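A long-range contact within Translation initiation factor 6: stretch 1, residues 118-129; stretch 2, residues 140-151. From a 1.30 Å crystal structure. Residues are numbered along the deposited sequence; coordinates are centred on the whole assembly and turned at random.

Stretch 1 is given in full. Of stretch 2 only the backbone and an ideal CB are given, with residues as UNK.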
# COMPACT_ATOMS: atom_id res chain seq x y z
N ALA A 118 -4.28 -8.60 -7.43
CA ALA A 118 -4.94 -7.73 -6.45
C ALA A 118 -6.08 -8.46 -5.79
O ALA A 118 -6.80 -9.25 -6.43
CB ALA A 118 -5.43 -6.45 -7.17
N LEU A 119 -6.26 -8.14 -4.50
CA LEU A 119 -7.38 -8.62 -3.71
C LEU A 119 -8.22 -7.39 -3.32
O LEU A 119 -7.68 -6.35 -2.93
CB LEU A 119 -6.89 -9.33 -2.45
CG LEU A 119 -7.94 -10.05 -1.61
CD1 LEU A 119 -8.50 -11.28 -2.36
CD2 LEU A 119 -7.33 -10.49 -0.28
N ILE A 120 -9.56 -7.51 -3.41
CA ILE A 120 -10.43 -6.38 -3.08
C ILE A 120 -11.53 -6.86 -2.15
O ILE A 120 -12.05 -7.99 -2.25
CB ILE A 120 -11.04 -5.71 -4.35
CG1 ILE A 120 -12.11 -6.59 -5.03
CG2 ILE A 120 -9.95 -5.28 -5.31
CD1 ILE A 120 -12.83 -5.91 -6.18
N SER A 121 -11.91 -5.93 -1.26
CA SER A 121 -13.04 -6.18 -0.37
C SER A 121 -14.29 -6.52 -1.16
O SER A 121 -14.56 -5.92 -2.21
CB SER A 121 -13.33 -4.89 0.42
OG SER A 121 -14.57 -5.03 1.10
N PRO A 122 -15.12 -7.45 -0.65
CA PRO A 122 -16.42 -7.69 -1.29
C PRO A 122 -17.23 -6.41 -1.40
O PRO A 122 -18.07 -6.31 -2.33
CB PRO A 122 -17.12 -8.65 -0.30
CG PRO A 122 -15.97 -9.38 0.36
CD PRO A 122 -14.93 -8.29 0.53
N GLU A 123 -17.07 -5.41 -0.55
CA GLU A 123 -17.83 -4.15 -0.68
C GLU A 123 -17.58 -3.49 -2.03
O GLU A 123 -18.47 -2.75 -2.47
CB GLU A 123 -17.42 -3.18 0.43
CG GLU A 123 -18.31 -1.96 0.57
CD GLU A 123 -18.01 -1.10 1.78
OE1 GLU A 123 -17.03 -1.38 2.49
OE2 GLU A 123 -18.74 -0.12 1.98
N LEU A 124 -16.42 -3.74 -2.63
CA LEU A 124 -16.09 -3.12 -3.91
C LEU A 124 -16.42 -4.01 -5.09
O LEU A 124 -15.95 -3.67 -6.21
CB LEU A 124 -14.62 -2.72 -3.95
CG LEU A 124 -14.23 -1.59 -2.97
CD1 LEU A 124 -12.74 -1.32 -3.18
CD2 LEU A 124 -15.07 -0.32 -3.12
N LYS A 125 -17.17 -5.08 -4.91
CA LYS A 125 -17.41 -6.02 -6.03
C LYS A 125 -17.88 -5.33 -7.30
O LYS A 125 -17.46 -5.73 -8.41
CB LYS A 125 -18.40 -7.12 -5.58
CG LYS A 125 -18.95 -7.89 -6.79
CD LYS A 125 -19.76 -9.10 -6.30
CE LYS A 125 -20.23 -9.91 -7.49
NZ LYS A 125 -20.30 -9.07 -8.73
N ASP A 126 -18.73 -4.32 -7.21
CA ASP A 126 -19.28 -3.75 -8.45
C ASP A 126 -18.25 -2.90 -9.19
O ASP A 126 -18.49 -2.46 -10.31
CB ASP A 126 -20.56 -2.97 -8.17
CG ASP A 126 -21.67 -3.85 -7.66
OD1 ASP A 126 -21.74 -5.04 -8.07
OD2 ASP A 126 -22.48 -3.36 -6.87
N PHE A 127 -17.09 -2.63 -8.60
CA PHE A 127 -16.00 -1.86 -9.18
C PHE A 127 -14.88 -2.78 -9.68
O PHE A 127 -13.83 -2.28 -10.10
CB PHE A 127 -15.43 -0.82 -8.20
CG PHE A 127 -16.51 0.22 -7.87
CD1 PHE A 127 -17.38 0.02 -6.79
CD2 PHE A 127 -16.66 1.35 -8.65
CE1 PHE A 127 -18.36 0.96 -6.53
CE2 PHE A 127 -17.65 2.28 -8.39
CZ PHE A 127 -18.52 2.05 -7.36
N LYS A 128 -15.12 -4.07 -9.67
CA LYS A 128 -14.05 -4.98 -10.07
C LYS A 128 -13.50 -4.69 -11.46
O LYS A 128 -12.28 -4.69 -11.63
CB LYS A 128 -14.61 -6.42 -9.97
CG LYS A 128 -13.57 -7.47 -10.36
CD LYS A 128 -14.12 -8.84 -10.01
CE LYS A 128 -13.09 -9.94 -10.05
NZ LYS A 128 -12.88 -10.31 -11.47
N LYS A 129 -14.35 -4.47 -12.47
CA LYS A 129 -13.83 -4.22 -13.81
C LYS A 129 -13.00 -2.95 -13.84
O LYS A 129 -11.92 -2.92 -14.49
CB LYS A 129 -14.98 -4.10 -14.82
CG LYS A 129 -14.44 -4.00 -16.26
CD LYS A 129 -15.58 -4.28 -17.24
CE LYS A 129 -15.21 -3.89 -18.67
NZ LYS A 129 -13.77 -4.10 -18.98
N UNK A 140 -9.16 -10.58 -7.51
CA UNK A 140 -10.10 -11.47 -6.85
C UNK A 140 -10.73 -10.75 -5.66
O UNK A 140 -10.13 -9.82 -5.09
CB UNK A 140 -9.41 -12.76 -6.40
N UNK A 141 -11.93 -11.17 -5.27
CA UNK A 141 -12.64 -10.59 -4.14
C UNK A 141 -12.38 -11.47 -2.93
O UNK A 141 -12.43 -12.72 -3.04
CB UNK A 141 -14.14 -10.46 -4.42
N UNK A 142 -12.14 -10.86 -1.76
CA UNK A 142 -12.04 -11.74 -0.57
C UNK A 142 -11.66 -10.92 0.63
O UNK A 142 -11.74 -9.66 0.61
CB UNK A 142 -11.02 -12.86 -0.78
N UNK A 143 -11.26 -11.63 1.68
CA UNK A 143 -10.95 -11.06 2.99
C UNK A 143 -9.54 -11.48 3.42
O UNK A 143 -8.94 -12.30 2.72
CB UNK A 143 -11.98 -11.50 4.03
N UNK A 144 -9.06 -10.95 4.53
CA UNK A 144 -7.82 -11.36 5.16
C UNK A 144 -8.12 -11.61 6.62
O UNK A 144 -8.54 -10.66 7.29
CB UNK A 144 -6.72 -10.31 4.98
N UNK A 145 -7.93 -12.86 7.07
CA UNK A 145 -8.21 -13.21 8.48
C UNK A 145 -9.64 -12.80 8.77
O UNK A 145 -9.90 -12.27 9.85
CB UNK A 145 -7.24 -12.53 9.45
N UNK A 146 -10.57 -13.00 7.84
CA UNK A 146 -12.00 -12.72 7.96
C UNK A 146 -12.35 -11.24 7.86
O UNK A 146 -13.53 -10.88 7.92
CB UNK A 146 -12.52 -13.27 9.29
N UNK A 147 -11.38 -10.36 7.69
CA UNK A 147 -11.60 -8.91 7.62
C UNK A 147 -11.65 -8.39 6.21
O UNK A 147 -10.84 -8.78 5.36
CB UNK A 147 -10.50 -8.17 8.39
N UNK A 148 -12.63 -7.55 5.87
CA UNK A 148 -12.76 -7.06 4.50
C UNK A 148 -11.80 -5.91 4.18
O UNK A 148 -11.62 -5.62 2.98
CB UNK A 148 -14.20 -6.61 4.25
N UNK A 149 -11.16 -5.29 5.17
CA UNK A 149 -10.13 -4.24 4.91
C UNK A 149 -8.81 -4.92 4.58
O UNK A 149 -7.84 -4.90 5.36
CB UNK A 149 -9.96 -3.31 6.11
N UNK A 150 -8.75 -5.54 3.40
CA UNK A 150 -7.55 -6.34 3.05
C UNK A 150 -6.30 -5.50 2.92
O UNK A 150 -5.25 -6.02 3.22
CB UNK A 150 -7.78 -7.09 1.74
N UNK A 151 -6.46 -4.23 2.51
CA UNK A 151 -5.28 -3.35 2.43
C UNK A 151 -4.77 -2.95 3.77
O UNK A 151 -3.58 -2.70 3.93
CB UNK A 151 -5.60 -2.09 1.63

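Position 140 pairs in parallel beside L119. Its N donates a hydrogen bond to A118 O (2.9 Å), and its O accepts one from I120 N (2.9 Å). The ideal CB points to the sheet face that carries L119, 4.4 Å from L119 CD1. An apolar residue would suit; K128 NZ lies 6.6 Å from the ideal CB, so a long acidic one would too. E140 is deposited. Its CB packs 4.3 Å from L119 CD1, and the rest of the chain leads away from the leucine.

Position 141 pairs with I120, and its CB points to the other face. I120, P122 and the stems of K125 and K128 offer an apolar surface there. Valine, leucine or isoleucine would fit. I141 is deposited. I141 CG1 meets I120 CG1 at 3.8 Å, I141 CG2 meets P122 CG at 3.8 Å, and I141 CD1 reaches K125 CG at 3.7 Å. It has the largest covered area here.

Position 142 donates its N to I120 O (2.9 Å), the last hydrogen bond of the ladder. Phi/psi are 175/-166, which glycine adopts readily. An ideal CB would sit 3.4 Å from L119 CD1, which is tight. Glycine suits best, and G142 is deposited. L119 CD1 lies 3.7 Å from G142 N.

Position 143 points away, and its CB meets nothing of stretch 1. Many residues would do, beta-branched ones included. It is T143; T143 CG2 only grazes P122 CD at 4.5 Å.

The CA-to-CB bond of position 144 points sideways, and the ideal CB is 5.3 Å from L119 CD2. A medium or large aliphatic could reach that methyl. I144 does so, with CD1 3.9 Å from L119 CD2.

Positions 145 and 146 are the centre of a type I' turn, both with positive phi. Glycine, asparagine or aspartate would be usual. A145 and E146 are deposited, out of reach. So is position 147, L147.

Position 148 has phi -80, which proline allows. Its ideal CB is 3.5 Å from S121 OG and 4.2 Å from P122 CD, so a compact residue fits. P148 is deposited; its CB lies 4.3 Å from P122 CD.

At position 150 CA-to-CB points toward stretch 1, with the ideal CB 4.0 Å from L119 CD2. A small or medium aliphatic suits. V150 places CG1 3.7 Å from L119 CD2 and CG2 3.5 Å from L119 O.

Positions 149 and 151 do not touch stretch 1 and are free; they are T149 and G151.

Stretch 2 140-151: EIGTIAELPTVG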
# COMPACT_ATOMS: atom_id res chain seq x y z
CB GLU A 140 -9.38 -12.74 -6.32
CG GLU A 140 -8.72 -13.53 -7.43
CD GLU A 140 -9.68 -14.01 -8.49
OE1 GLU A 140 -10.91 -14.11 -8.24
OE2 GLU A 140 -9.24 -14.33 -9.63
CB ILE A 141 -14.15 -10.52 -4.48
CG1 ILE A 141 -14.44 -9.50 -5.60
CG2 ILE A 141 -14.93 -10.29 -3.21
CD1 ILE A 141 -15.77 -9.68 -6.31
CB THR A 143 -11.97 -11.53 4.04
OG1 THR A 143 -12.05 -12.97 3.98
CG2 THR A 143 -13.38 -11.05 3.67
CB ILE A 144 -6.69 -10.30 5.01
CG1 ILE A 144 -6.30 -10.04 3.58
CG2 ILE A 144 -5.49 -10.67 5.90
CD1 ILE A 144 -5.29 -10.99 3.02
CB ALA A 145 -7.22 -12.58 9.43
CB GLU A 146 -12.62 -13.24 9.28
CG GLU A 146 -12.22 -14.70 9.59
CD GLU A 146 -13.03 -15.30 10.72
OE1 GLU A 146 -12.51 -15.38 11.87
OE2 GLU A 146 -14.16 -15.71 10.42
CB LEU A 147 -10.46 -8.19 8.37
CG LEU A 147 -10.31 -8.63 9.86
CD1 LEU A 147 -9.02 -8.06 10.43
CD2 LEU A 147 -11.55 -8.22 10.65
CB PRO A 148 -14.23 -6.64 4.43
CG PRO A 148 -14.50 -6.14 5.83
CD PRO A 148 -13.73 -7.08 6.74
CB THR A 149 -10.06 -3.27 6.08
OG1 THR A 149 -9.99 -4.06 7.31
CG2 THR A 149 -11.29 -2.38 6.14
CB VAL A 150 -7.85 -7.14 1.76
CG1 VAL A 150 -9.04 -8.10 1.99
CG2 VAL A 150 -8.11 -6.24 0.56
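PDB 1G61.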